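Long-range contacts in ABC transporter, solute-binding protein (Staphylococcus aureus, PDB 6LKK), which binds glucose 6-phosphate in the cleft of a periplasmic-binding-protein fold and probably serves as the sugar-phosphate sensor of a two-component system: residues V103-L108 with V177-Y183; V247-D251 with V259-D264; S94-P99 with A252-R256; F70-D75 with S87-T93; D119-P123 with Q159-H163. The contacts are given in a common frame with arbitrary orientation. Residue numbers count along the deposited sequence, not the author numbering.

Contacts 1, 3 and 4 all use strand 92-105. Contact 3 is deeply buried, its centre about 10 Å from that of the chain, and is mostly apolar, with one direct backbone bond. It includes M98 of the glucose 6-phosphate pocket. Contacts 1 and 4 lie toward the two ends of the strand, their centres about 39 Å apart. Contact 1 is buried and tied by N105. Contact 4 is partly buried and rich in water. Contact 2, also partly buried, touches contact 3 through V247, V259 and S254, but relies on side-chain amide and carboxylate bonds. Contact 5, partly buried, combines an H163 hydrogen bond with leucine packing and is nested along the chain within the loops closed by contacts 1 and 3.

Contact 1: residues V103-L108 with V177-Y183; sequences VVNSDL and VAKGKYY
Residues 103-105 are the extended end of strand 92-105. After them, S106 to L108 turn with helical angles. Residues 177-178 end helix 170-178. G180 then takes positive phi (88°) in a Schellman motif, with G180 N bonded to V177 O at 3.1 Å. A CB there would be jammed against the preceding carbonyl. N105 and Y183 lie closest, CA to CA 5.3 Å. N105 links both segments through its backbone and side chain. N105 N donates to Y183 O (2.8 Å, nearly straight). The side chain, chi1 t, sends N105 ND2 to V177 O (2.9 Å), so that carbonyl accepts from both N105 ND2 and G180 N. N105 OD1 accepts from D107 N (2.8 Å) and L108 N (2.9 Å). A water donates to L108 O (2.6 Å) and lies 3.0 Å from Y183 OH. Apolar contacts fill in. L108 CB sits 4.0 Å from the centroid of the Y183 ring, over its face, as a CH-pi contact. V103 CG2 meets V177 CG1 at 4.0 Å. V103 also bonds through its backbone to G185, where strand 184-188 pairs with strand 92-105. This is a strand-end Asx turn and Asx motif docked on a Schellman-capped helix, within a periplasmic-binding-protein fold.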
# COMPACT_ATOMS: atom_id res chain seq x y z
N VAL A 103 3.24 13.40 2.65
CA VAL A 103 2.40 14.08 3.63
C VAL A 103 3.21 15.20 4.26
O VAL A 103 4.39 15.02 4.59
CB VAL A 103 1.85 13.11 4.70
CG1 VAL A 103 0.80 12.20 4.07
CG2 VAL A 103 2.97 12.31 5.34
N VAL A 104 2.57 16.35 4.41
CA VAL A 104 3.21 17.56 4.91
C VAL A 104 2.41 18.06 6.10
O VAL A 104 1.18 18.06 6.07
CB VAL A 104 3.29 18.65 3.81
CG1 VAL A 104 3.94 19.92 4.36
CG2 VAL A 104 4.05 18.13 2.60
N ASN A 105 3.11 18.48 7.15
CA ASN A 105 2.43 19.10 8.29
C ASN A 105 2.18 20.56 7.94
O ASN A 105 3.13 21.34 7.78
CB ASN A 105 3.25 18.95 9.56
CG ASN A 105 2.55 19.55 10.77
OD1 ASN A 105 2.21 20.73 10.78
ND2 ASN A 105 2.29 18.73 11.78
N SER A 106 0.91 20.93 7.82
CA SER A 106 0.53 22.25 7.35
C SER A 106 0.60 23.32 8.43
O SER A 106 0.48 24.51 8.11
CB SER A 106 -0.88 22.20 6.75
OG SER A 106 -1.81 21.66 7.68
N ASP A 107 0.79 22.94 9.69
CA ASP A 107 1.06 23.92 10.74
C ASP A 107 2.54 24.27 10.85
O ASP A 107 2.87 25.40 11.21
CB ASP A 107 0.55 23.42 12.09
CG ASP A 107 -0.94 23.66 12.29
OD1 ASP A 107 -1.56 24.32 11.43
OD2 ASP A 107 -1.49 23.20 13.31
N LEU A 108 3.42 23.32 10.54
CA LEU A 108 4.86 23.58 10.55
C LEU A 108 5.36 24.13 9.23
O LEU A 108 6.40 24.81 9.21
CB LEU A 108 5.62 22.30 10.87
CG LEU A 108 5.38 21.68 12.25
CD1 LEU A 108 6.04 20.32 12.33
CD2 LEU A 108 5.90 22.60 13.34
N VAL A 177 4.36 12.83 11.44
CA VAL A 177 4.11 14.04 10.65
C VAL A 177 2.86 14.74 11.17
O VAL A 177 2.87 15.96 11.41
CB VAL A 177 3.99 13.71 9.16
CG1 VAL A 177 3.54 14.93 8.37
CG2 VAL A 177 5.32 13.22 8.61
N ALA A 178 1.77 13.99 11.34
CA ALA A 178 0.52 14.59 11.78
C ALA A 178 0.67 15.24 13.15
O ALA A 178 0.05 16.28 13.41
CB ALA A 178 -0.58 13.52 11.82
N LYS A 179 1.47 14.65 14.03
CA LYS A 179 1.65 15.16 15.38
C LYS A 179 2.76 16.20 15.49
O LYS A 179 3.05 16.67 16.59
CB LYS A 179 1.93 14.00 16.34
CG LYS A 179 0.72 13.12 16.59
CD LYS A 179 1.03 11.99 17.55
CE LYS A 179 -0.21 11.15 17.82
NZ LYS A 179 0.08 10.05 18.78
N GLY A 180 3.40 16.57 14.38
CA GLY A 180 4.33 17.67 14.37
C GLY A 180 5.76 17.32 14.70
O GLY A 180 6.55 18.22 14.99
N LYS A 181 6.13 16.04 14.67
CA LYS A 181 7.52 15.66 14.91
C LYS A 181 8.36 15.81 13.66
O LYS A 181 9.58 16.01 13.75
CB LYS A 181 7.60 14.23 15.44
CG LYS A 181 9.01 13.80 15.81
CD LYS A 181 9.04 12.38 16.35
CE LYS A 181 10.44 11.98 16.76
NZ LYS A 181 10.52 10.57 17.22
N TYR A 182 7.74 15.72 12.48
CA TYR A 182 8.43 15.92 11.21
C TYR A 182 7.64 16.88 10.35
O TYR A 182 6.41 16.96 10.45
CB TYR A 182 8.62 14.59 10.46
CG TYR A 182 9.49 13.59 11.19
CD1 TYR A 182 10.87 13.73 11.23
CD2 TYR A 182 8.92 12.50 11.83
CE1 TYR A 182 11.66 12.81 11.89
CE2 TYR A 182 9.70 11.58 12.50
CZ TYR A 182 11.07 11.74 12.52
OH TYR A 182 11.85 10.82 13.19
N TYR A 183 8.35 17.61 9.49
CA TYR A 183 7.70 18.52 8.56
C TYR A 183 6.97 17.77 7.46
O TYR A 183 5.94 18.24 6.96
CB TYR A 183 8.73 19.47 7.95
CG TYR A 183 9.06 20.66 8.83
CD1 TYR A 183 9.44 20.49 10.15
CD2 TYR A 183 9.00 21.95 8.32
CE1 TYR A 183 9.75 21.57 10.95
CE2 TYR A 183 9.30 23.04 9.11
CZ TYR A 183 9.67 22.84 10.43
OH TYR A 183 9.98 23.93 11.22
O HOH W 1 7.49 25.67 11.45

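Contact 2: residues V247-D251 with V259-D264; sequences VAEFD and VSEQSD
Residues 247-250 are the last turn of helix 240-250. D251 leaves it with positive phi (56°). Residues 259-264, an irregular, mostly extended loop after strand 253-254, fold back over this C-terminal helix end, away from the sugar-phosphate site. D251 and Q262 are nearest, CA to CA 5.4 Å. The apolar part centres on V247, chi1 t. V247 CG2 meets V259 CG1 at 3.7 Å, and V247 CG1 lies 3.5 Å from Q262 CB. The direct hydrogen bonds centre on Q262 and D251. Q262 has chi1 and chi2 both t, so its amide reaches the helix end. There Q262 NE2 donates to A248 O (3.0 Å) and to D251 OD1 (2.9 Å). D251, chi1 m, also takes D264 N on OD1 (3.1 Å). Three waters bridge the segments. One lies 2.6 Å from both D251 O and Q262 O. The second donates to D251 OD2 (2.7 Å) and D264 O (2.9 Å). The third donates to D251 OD2 and D264 OD2, both at 2.8 Å. D251 OD1 and D264 OD2, like charges, are 3.8 Å apart; D251 OD2 forms a salt bridge with R193. The buried D251 carboxylate is thus engaged by amide donors, water and arginine.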
# COMPACT_ATOMS: atom_id res chain seq x y z
N VAL A 247 -15.08 2.50 -1.76
CA VAL A 247 -14.98 3.79 -2.43
C VAL A 247 -15.81 4.83 -1.70
O VAL A 247 -15.32 5.93 -1.38
CB VAL A 247 -15.41 3.66 -3.91
CG1 VAL A 247 -15.54 5.02 -4.57
CG2 VAL A 247 -14.41 2.81 -4.67
N ALA A 248 -17.07 4.51 -1.41
CA ALA A 248 -17.97 5.48 -0.81
C ALA A 248 -17.48 5.93 0.56
O ALA A 248 -17.51 7.12 0.88
CB ALA A 248 -19.38 4.89 -0.70
N GLU A 249 -17.02 4.99 1.39
CA GLU A 249 -16.70 5.32 2.77
C GLU A 249 -15.30 5.88 2.93
O GLU A 249 -15.08 6.75 3.79
CB GLU A 249 -16.87 4.08 3.66
CG GLU A 249 -16.45 4.31 5.10
CD GLU A 249 -16.96 3.23 6.04
OE1 GLU A 249 -16.74 3.35 7.26
OE2 GLU A 249 -17.58 2.26 5.55
N PHE A 250 -14.33 5.43 2.12
CA PHE A 250 -12.93 5.77 2.33
C PHE A 250 -12.29 6.54 1.19
O PHE A 250 -11.10 6.86 1.28
CB PHE A 250 -12.11 4.49 2.57
CG PHE A 250 -12.51 3.73 3.79
CD1 PHE A 250 -12.03 4.09 5.04
CD2 PHE A 250 -13.34 2.62 3.69
CE1 PHE A 250 -12.39 3.38 6.17
CE2 PHE A 250 -13.70 1.91 4.82
CZ PHE A 250 -13.22 2.28 6.05
N ASP A 251 -13.02 6.84 0.12
CA ASP A 251 -12.39 7.34 -1.11
C ASP A 251 -11.33 6.37 -1.60
O ASP A 251 -10.30 6.77 -2.15
CB ASP A 251 -11.77 8.73 -0.90
CG ASP A 251 -12.80 9.77 -0.50
OD1 ASP A 251 -13.73 10.03 -1.30
OD2 ASP A 251 -12.68 10.33 0.61
N VAL A 259 -17.40 0.32 -10.76
CA VAL A 259 -17.47 0.93 -9.44
C VAL A 259 -17.13 2.41 -9.57
O VAL A 259 -16.25 2.79 -10.35
CB VAL A 259 -16.53 0.23 -8.44
CG1 VAL A 259 -16.44 1.02 -7.13
CG2 VAL A 259 -17.02 -1.18 -8.17
N SER A 260 -17.83 3.24 -8.80
CA SER A 260 -17.64 4.68 -8.86
C SER A 260 -16.18 5.06 -8.60
O SER A 260 -15.43 4.34 -7.93
CB SER A 260 -18.52 5.38 -7.83
OG SER A 260 -19.89 5.13 -8.06
N GLU A 261 -15.80 6.21 -9.14
CA GLU A 261 -14.60 6.93 -8.73
C GLU A 261 -15.01 8.05 -7.79
O GLU A 261 -15.93 8.82 -8.09
CB GLU A 261 -13.86 7.50 -9.94
CG GLU A 261 -13.36 6.44 -10.91
CD GLU A 261 -12.82 7.04 -12.20
OE1 GLU A 261 -12.73 8.29 -12.29
OE2 GLU A 261 -12.48 6.27 -13.12
N GLN A 262 -14.35 8.12 -6.64
CA GLN A 262 -14.66 9.13 -5.63
C GLN A 262 -13.35 9.64 -5.04
O GLN A 262 -12.50 8.84 -4.65
CB GLN A 262 -15.55 8.55 -4.53
CG GLN A 262 -16.06 9.57 -3.53
CD GLN A 262 -16.90 8.92 -2.44
OE1 GLN A 262 -17.95 8.34 -2.72
NE2 GLN A 262 -16.43 9.00 -1.20
N SER A 263 -13.20 10.96 -4.98
CA SER A 263 -11.98 11.58 -4.47
C SER A 263 -12.38 12.88 -3.77
O SER A 263 -12.05 13.99 -4.19
CB SER A 263 -10.96 11.81 -5.58
OG SER A 263 -11.56 12.44 -6.70
N ASP A 264 -13.11 12.74 -2.66
CA ASP A 264 -13.61 13.90 -1.94
C ASP A 264 -12.47 14.77 -1.44
O ASP A 264 -11.41 14.28 -1.04
CB ASP A 264 -14.47 13.46 -0.75
CG ASP A 264 -15.81 12.90 -1.17
OD1 ASP A 264 -16.12 12.95 -2.38
OD2 ASP A 264 -16.55 12.42 -0.29
O HOH W 2 -10.00 8.19 -4.36
O HOH W 3 -11.47 12.68 1.32
O HOH W 4 -15.19 10.96 1.61

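Contact 3: residues S94-P99 with A252-R256; sequences SFLLMP and AKSIR
I255 packs against strand 92-105, its CD1 3.6 Å from S94 CB and 3.9 Å from L97 CD2. I255 CG2 lies 3.3 Å from F95 O. The contact belongs to the mixed sheet of the periplasmic-binding-protein fold, where the short strand 253-254 lies loosely antiparallel beside 94-99. L97 and K253 are 5.2 Å apart, CA to CA, and L97 CB faces K253 CB at 3.9 Å. K253 CD reaches P99 CD at 3.9 Å, and K253 NZ goes on to a salt bridge with E189. L96, chi1 m and chi2 t, places CD2 3.6 Å from K253 O and 4.3 Å from A252 CB. F95 and L96 both face D216 in a classic beta bulge. D216 binds glucose 6-phosphate, and M98 touches the ligand. S254 OG closes an ST turn with R256 N (3.0 Å) and also bonds to Q243. L97 N donates to K253 O at 3.0 Å. The complementary link is indirect: one water donates to L97 O (2.8 Å) and accepts from K253 N (2.9 Å).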
# COMPACT_ATOMS: atom_id res chain seq x y z
N SER A 94 -5.73 -8.69 -8.11
CA SER A 94 -5.68 -7.27 -7.78
C SER A 94 -6.91 -6.88 -6.97
O SER A 94 -8.01 -7.39 -7.20
CB SER A 94 -5.58 -6.43 -9.05
OG SER A 94 -4.34 -6.67 -9.70
N PHE A 95 -6.72 -5.96 -6.02
CA PHE A 95 -7.74 -5.64 -5.02
C PHE A 95 -8.06 -4.15 -4.98
O PHE A 95 -9.23 -3.77 -5.03
CB PHE A 95 -7.28 -6.13 -3.65
CG PHE A 95 -8.13 -5.64 -2.51
CD1 PHE A 95 -9.50 -5.85 -2.50
CD2 PHE A 95 -7.55 -4.98 -1.43
CE1 PHE A 95 -10.28 -5.41 -1.46
CE2 PHE A 95 -8.33 -4.54 -0.38
CZ PHE A 95 -9.69 -4.75 -0.39
N LEU A 96 -7.04 -3.30 -4.86
CA LEU A 96 -7.23 -1.86 -4.76
C LEU A 96 -6.06 -1.15 -5.41
O LEU A 96 -4.97 -1.71 -5.55
CB LEU A 96 -7.36 -1.39 -3.31
CG LEU A 96 -8.65 -1.65 -2.52
CD1 LEU A 96 -8.49 -1.08 -1.12
CD2 LEU A 96 -9.88 -1.07 -3.21
N LEU A 97 -6.30 0.10 -5.81
CA LEU A 97 -5.25 0.99 -6.28
C LEU A 97 -4.92 1.97 -5.17
O LEU A 97 -5.81 2.65 -4.65
CB LEU A 97 -5.70 1.74 -7.54
CG LEU A 97 -6.21 0.87 -8.68
CD1 LEU A 97 -6.71 1.73 -9.83
CD2 LEU A 97 -5.14 -0.09 -9.16
N MET A 98 -3.64 2.05 -4.81
CA MET A 98 -3.21 2.88 -3.68
C MET A 98 -2.08 3.79 -4.12
O MET A 98 -0.92 3.35 -4.22
CB MET A 98 -2.76 2.01 -2.51
CG MET A 98 -2.55 2.80 -1.22
SD MET A 98 -4.09 3.41 -0.53
CE MET A 98 -4.78 1.88 0.07
N PRO A 99 -2.36 5.06 -4.39
CA PRO A 99 -1.27 6.01 -4.64
C PRO A 99 -0.39 6.16 -3.41
O PRO A 99 -0.88 6.24 -2.28
CB PRO A 99 -1.99 7.32 -4.98
CG PRO A 99 -3.36 6.91 -5.38
CD PRO A 99 -3.68 5.69 -4.58
N ALA A 252 -11.56 5.08 -1.38
CA ALA A 252 -10.70 4.08 -1.98
C ALA A 252 -10.79 4.17 -3.50
O ALA A 252 -11.73 4.74 -4.05
CB ALA A 252 -11.09 2.67 -1.52
N LYS A 253 -9.79 3.62 -4.17
CA LYS A 253 -9.77 3.54 -5.63
C LYS A 253 -9.98 2.08 -6.01
O LYS A 253 -9.09 1.25 -5.84
CB LYS A 253 -8.47 4.11 -6.18
CG LYS A 253 -8.39 5.63 -6.04
CD LYS A 253 -7.06 6.18 -6.53
CE LYS A 253 -7.11 7.70 -6.65
NZ LYS A 253 -7.39 8.38 -5.35
N SER A 254 -11.17 1.79 -6.52
CA SER A 254 -11.56 0.42 -6.82
C SER A 254 -10.75 -0.15 -7.98
O SER A 254 -10.34 0.57 -8.90
CB SER A 254 -13.05 0.35 -7.16
OG SER A 254 -13.42 -0.95 -7.59
N ILE A 255 -10.54 -1.46 -7.94
CA ILE A 255 -9.92 -2.18 -9.05
C ILE A 255 -10.91 -2.48 -10.17
O ILE A 255 -10.49 -2.91 -11.25
CB ILE A 255 -9.28 -3.48 -8.52
CG1 ILE A 255 -8.39 -4.14 -9.58
CG2 ILE A 255 -10.36 -4.46 -8.05
CD1 ILE A 255 -7.19 -3.31 -10.00
N ARG A 256 -12.20 -2.25 -9.95
CA ARG A 256 -13.24 -2.68 -10.88
C ARG A 256 -13.67 -1.55 -11.80
O ARG A 256 -13.66 -0.37 -11.43
CB ARG A 256 -14.46 -3.20 -10.12
CG ARG A 256 -14.21 -4.47 -9.32
CD ARG A 256 -15.48 -4.92 -8.61
NE ARG A 256 -16.54 -5.29 -9.55
CZ ARG A 256 -16.90 -6.54 -9.85
NH1 ARG A 256 -16.30 -7.58 -9.29
NH2 ARG A 256 -17.88 -6.74 -10.72
O HOH W 5 -7.47 3.05 -2.45

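Contact 4: residues F70-D75 with S87-T93; sequences FVPYQD and SNNKYVT
Y91, Q74 and T93 bury the most surface here. They join the chain leaving strand 70-71 to the turn that leads into strand 92-105. Both strands pair with strand 213-221 in the mixed sheet of the periplasmic-binding-protein fold, V71 bonding to L220 and T93 to I218. Residues 70-75 are extended. N89 to V92 form a type I beta turn, with V92 N to N89 O at 3.0 Å. P72 and Y91 approach to 4.4 Å, CA to CA, and Q74 and T93 to 5.1 Å. Y91, chi1 m, lays its ring along 70-72. Y91 CD1 lies 3.7 Å from F70 CB, and Y91 CE1 3.7 Å from P72 CG. Y73 N gives a weak hydrogen bond to K90 O (2.9 Å). Q74, chi1 m and chi2 t, reaches back to the turn, where Q74 NE2 donates to N89 O at 2.8 Å. Two side chains of 87-93 brace the turn: S87 OG accepts from N89 N (2.9 Å) in an ST turn, and N89 OD1 from Y91 N (2.9 Å) in an Asx turn. T93, chi1 m, accepts D75 N on OG1 (3.0 Å). T93 OG1 also donates to a water at 2.8 Å, which donates to Y73 O at 2.8 Å. Another water lies 2.7 Å from both V71 O and Y91 O. The segments are therefore joined through side chains and solvent more than by regular strand pairing.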
# COMPACT_ATOMS: atom_id res chain seq x y z
N PHE A 70 2.13 -19.88 -1.41
CA PHE A 70 0.80 -19.46 -1.84
C PHE A 70 0.25 -20.44 -2.86
O PHE A 70 0.99 -21.23 -3.45
CB PHE A 70 0.85 -18.04 -2.42
CG PHE A 70 1.28 -17.00 -1.43
CD1 PHE A 70 2.63 -16.73 -1.24
CD2 PHE A 70 0.35 -16.31 -0.68
CE1 PHE A 70 3.03 -15.78 -0.31
CE2 PHE A 70 0.75 -15.37 0.25
CZ PHE A 70 2.09 -15.10 0.43
N VAL A 71 -1.05 -20.37 -3.06
CA VAL A 71 -1.78 -21.25 -3.97
C VAL A 71 -2.06 -20.49 -5.26
O VAL A 71 -2.54 -19.34 -5.18
CB VAL A 71 -3.08 -21.76 -3.34
CG1 VAL A 71 -3.84 -22.65 -4.32
CG2 VAL A 71 -2.79 -22.50 -2.04
N PRO A 72 -1.80 -21.05 -6.44
CA PRO A 72 -2.15 -20.36 -7.68
C PRO A 72 -3.66 -20.20 -7.80
O PRO A 72 -4.39 -21.19 -7.92
CB PRO A 72 -1.59 -21.27 -8.78
CG PRO A 72 -0.62 -22.17 -8.09
CD PRO A 72 -1.14 -22.34 -6.71
N TYR A 73 -4.13 -18.96 -7.76
CA TYR A 73 -5.56 -18.68 -7.82
C TYR A 73 -5.81 -17.21 -8.11
O TYR A 73 -5.16 -16.34 -7.52
CB TYR A 73 -6.23 -19.07 -6.50
CG TYR A 73 -7.72 -18.83 -6.48
CD1 TYR A 73 -8.59 -19.71 -7.10
CD2 TYR A 73 -8.25 -17.72 -5.85
CE1 TYR A 73 -9.96 -19.50 -7.09
CE2 TYR A 73 -9.62 -17.49 -5.83
CZ TYR A 73 -10.47 -18.39 -6.45
OH TYR A 73 -11.83 -18.18 -6.44
N GLN A 74 -6.72 -16.94 -9.02
CA GLN A 74 -7.25 -15.60 -9.23
C GLN A 74 -8.76 -15.68 -9.29
O GLN A 74 -9.32 -16.60 -9.90
CB GLN A 74 -6.71 -14.96 -10.51
CG GLN A 74 -5.23 -14.65 -10.47
CD GLN A 74 -4.77 -13.88 -11.69
OE1 GLN A 74 -5.54 -13.67 -12.63
NE2 GLN A 74 -3.51 -13.46 -11.68
N ASP A 75 -9.42 -14.72 -8.65
CA ASP A 75 -10.87 -14.67 -8.68
C ASP A 75 -11.36 -14.48 -10.11
O ASP A 75 -10.72 -13.80 -10.92
CB ASP A 75 -11.39 -13.54 -7.80
CG ASP A 75 -12.89 -13.59 -7.60
OD1 ASP A 75 -13.34 -14.34 -6.71
OD2 ASP A 75 -13.61 -12.89 -8.34
N SER A 87 -3.53 -8.28 -12.23
CA SER A 87 -2.33 -8.98 -11.80
C SER A 87 -1.80 -9.86 -12.92
O SER A 87 -2.56 -10.59 -13.57
CB SER A 87 -2.63 -9.82 -10.57
OG SER A 87 -1.55 -10.70 -10.28
N ASN A 88 -0.49 -9.80 -13.14
CA ASN A 88 0.21 -10.74 -14.00
C ASN A 88 0.86 -11.86 -13.20
O ASN A 88 1.74 -12.56 -13.71
CB ASN A 88 1.26 -10.02 -14.85
CG ASN A 88 2.43 -9.51 -14.04
OD1 ASN A 88 2.40 -9.52 -12.80
ND2 ASN A 88 3.47 -9.05 -14.72
N ASN A 89 0.43 -12.04 -11.95
CA ASN A 89 0.99 -13.01 -11.02
C ASN A 89 -0.10 -14.02 -10.70
O ASN A 89 -1.15 -13.65 -10.16
CB ASN A 89 1.49 -12.31 -9.76
CG ASN A 89 2.19 -13.25 -8.80
OD1 ASN A 89 1.72 -14.35 -8.53
ND2 ASN A 89 3.31 -12.79 -8.25
N LYS A 90 0.14 -15.29 -11.03
CA LYS A 90 -0.91 -16.30 -10.92
C LYS A 90 -1.35 -16.56 -9.49
O LYS A 90 -2.37 -17.24 -9.29
CB LYS A 90 -0.45 -17.61 -11.57
CG LYS A 90 0.72 -18.30 -10.88
CD LYS A 90 1.04 -19.63 -11.57
CE LYS A 90 2.22 -20.34 -10.91
NZ LYS A 90 3.50 -19.60 -11.10
N TYR A 91 -0.63 -16.04 -8.49
CA TYR A 91 -1.01 -16.20 -7.10
C TYR A 91 -1.82 -15.03 -6.56
O TYR A 91 -2.31 -15.11 -5.42
CB TYR A 91 0.24 -16.36 -6.22
CG TYR A 91 1.12 -17.53 -6.61
CD1 TYR A 91 0.91 -18.79 -6.08
CD2 TYR A 91 2.18 -17.36 -7.50
CE1 TYR A 91 1.71 -19.86 -6.42
CE2 TYR A 91 2.99 -18.42 -7.85
CZ TYR A 91 2.75 -19.67 -7.31
OH TYR A 91 3.55 -20.73 -7.66
N VAL A 92 -1.98 -13.96 -7.33
CA VAL A 92 -2.47 -12.69 -6.80
C VAL A 92 -3.64 -12.20 -7.63
O VAL A 92 -3.57 -12.18 -8.87
CB VAL A 92 -1.35 -11.63 -6.77
CG1 VAL A 92 -1.88 -10.30 -6.24
CG2 VAL A 92 -0.18 -12.11 -5.93
N THR A 93 -4.71 -11.80 -6.95
CA THR A 93 -5.81 -11.05 -7.54
C THR A 93 -5.67 -9.59 -7.13
O THR A 93 -5.51 -9.29 -5.95
CB THR A 93 -7.16 -11.59 -7.07
OG1 THR A 93 -7.28 -12.98 -7.41
CG2 THR A 93 -8.32 -10.81 -7.70
O HOH W 6 -3.85 -17.10 -4.46
O HOH W 7 -5.98 -14.52 -5.50
O HOH W 8 -5.37 -10.82 -13.15

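Contact 5: residues D119-P123 with Q159-H163; sequences DLLQP and QFQNH
Residues 119-121 have helical angles. Q122 N bonds to D119 O at 3.2 Å, and Q122 turns extended (psi 134°) before P123. Residues 159-161 belong to the last turns of helix 154-161, and H163 N bonds to F160 O at 2.8 Å. The backbones stay well apart: the nearest CA pair, L121 and H163, is 6.6 Å apart. H163, chi1 t, points its ring at the loop, and H163 NE2 donates to Q122 O at 3.0 Å. Two more carbonyls are close to the same ring: L120 O lies 3.0 Å from H163 CD2, and L121 O lies 3.3 Å from H163 CE1. L121 CA sits over the ring face, 3.9 Å from the H163 centroid and 21° off its normal, a CH-pi contact. The contact thus seats the loop between strands 92-105 and 129-132 on the C-terminal end of a helix in the periplasmic-binding-protein fold, the F160 side chain about 14 Å from the bound glucose 6-phosphate. L121, chi1 m and chi2 t, reaches toward the helix, with CD2 3.9 Å from F160 CA and CD1 3.6 Å from Q159 NE2. L120 CD1 meets F160 CE1 at 3.9 Å. Both L120 and F160 also pack on L186 of strand 184-188, and F160 makes an edge-to-face stack with Y131. Q122 NE2 folds back to D119 O at 2.9 Å and also bonds to K113 O.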
# COMPACT_ATOMS: atom_id res chain seq x y z
N ASP A 119 11.63 18.99 -3.89
CA ASP A 119 11.43 19.98 -2.84
C ASP A 119 11.79 19.43 -1.46
O ASP A 119 12.12 20.21 -0.56
CB ASP A 119 9.99 20.47 -2.84
CG ASP A 119 9.66 21.34 -4.03
OD1 ASP A 119 10.59 21.70 -4.78
OD2 ASP A 119 8.47 21.66 -4.21
N LEU A 120 11.72 18.11 -1.27
CA LEU A 120 12.08 17.54 0.02
C LEU A 120 13.56 17.72 0.32
O LEU A 120 13.96 17.61 1.49
CB LEU A 120 11.71 16.06 0.06
CG LEU A 120 10.21 15.72 0.03
CD1 LEU A 120 10.02 14.22 0.02
CD2 LEU A 120 9.47 16.35 1.21
N LEU A 121 14.38 18.00 -0.69
CA LEU A 121 15.81 18.17 -0.52
C LEU A 121 16.20 19.59 -0.13
O LEU A 121 17.39 19.86 0.05
CB LEU A 121 16.54 17.78 -1.81
CG LEU A 121 16.31 16.35 -2.30
CD1 LEU A 121 17.07 16.11 -3.59
CD2 LEU A 121 16.71 15.34 -1.24
N GLN A 122 15.24 20.50 -0.00
CA GLN A 122 15.57 21.85 0.43
C GLN A 122 16.31 21.79 1.77
O GLN A 122 15.89 21.05 2.66
CB GLN A 122 14.30 22.69 0.56
CG GLN A 122 13.72 23.11 -0.78
CD GLN A 122 12.37 23.79 -0.66
OE1 GLN A 122 12.27 25.01 -0.75
NE2 GLN A 122 11.33 22.99 -0.44
N PRO A 123 17.40 22.54 1.93
CA PRO A 123 18.19 22.42 3.18
C PRO A 123 17.38 22.61 4.45
O PRO A 123 17.69 21.97 5.46
CB PRO A 123 19.25 23.51 3.01
CG PRO A 123 19.45 23.60 1.54
CD PRO A 123 18.09 23.37 0.94
N GLN A 159 20.73 10.48 -2.04
CA GLN A 159 20.61 11.87 -1.64
C GLN A 159 19.39 12.08 -0.75
O GLN A 159 19.46 12.78 0.27
CB GLN A 159 20.54 12.79 -2.86
CG GLN A 159 20.63 14.27 -2.49
CD GLN A 159 20.56 15.19 -3.70
OE1 GLN A 159 20.45 14.74 -4.84
NE2 GLN A 159 20.64 16.49 -3.44
N PHE A 160 18.26 11.46 -1.10
CA PHE A 160 17.08 11.56 -0.25
C PHE A 160 17.32 10.91 1.11
O PHE A 160 17.02 11.48 2.16
CB PHE A 160 15.86 10.93 -0.92
CG PHE A 160 14.69 10.80 0.01
CD1 PHE A 160 13.85 11.87 0.23
CD2 PHE A 160 14.47 9.62 0.70
CE1 PHE A 160 12.79 11.76 1.11
CE2 PHE A 160 13.41 9.50 1.58
CZ PHE A 160 12.57 10.58 1.78
N GLN A 161 17.86 9.68 1.10
CA GLN A 161 18.05 8.96 2.35
C GLN A 161 18.99 9.70 3.29
O GLN A 161 18.80 9.67 4.51
CB GLN A 161 18.57 7.55 2.07
CG GLN A 161 17.55 6.67 1.36
CD GLN A 161 18.04 5.25 1.17
OE1 GLN A 161 19.16 5.02 0.73
NE2 GLN A 161 17.18 4.29 1.49
N ASN A 162 20.00 10.39 2.74
CA ASN A 162 20.89 11.19 3.58
C ASN A 162 20.22 12.46 4.08
O ASN A 162 20.78 13.13 4.96
CB ASN A 162 22.16 11.55 2.80
CG ASN A 162 23.03 10.35 2.51
OD1 ASN A 162 23.10 9.41 3.31
ND2 ASN A 162 23.71 10.36 1.37
N HIS A 163 19.05 12.80 3.55
CA HIS A 163 18.31 13.99 3.95
C HIS A 163 17.19 13.68 4.94
O HIS A 163 16.63 14.61 5.53
CB HIS A 163 17.71 14.66 2.71
CG HIS A 163 17.53 16.14 2.83
ND1 HIS A 163 18.59 17.02 2.75
CD2 HIS A 163 16.42 16.89 3.02
CE1 HIS A 163 18.13 18.26 2.88
NE2 HIS A 163 16.82 18.20 3.05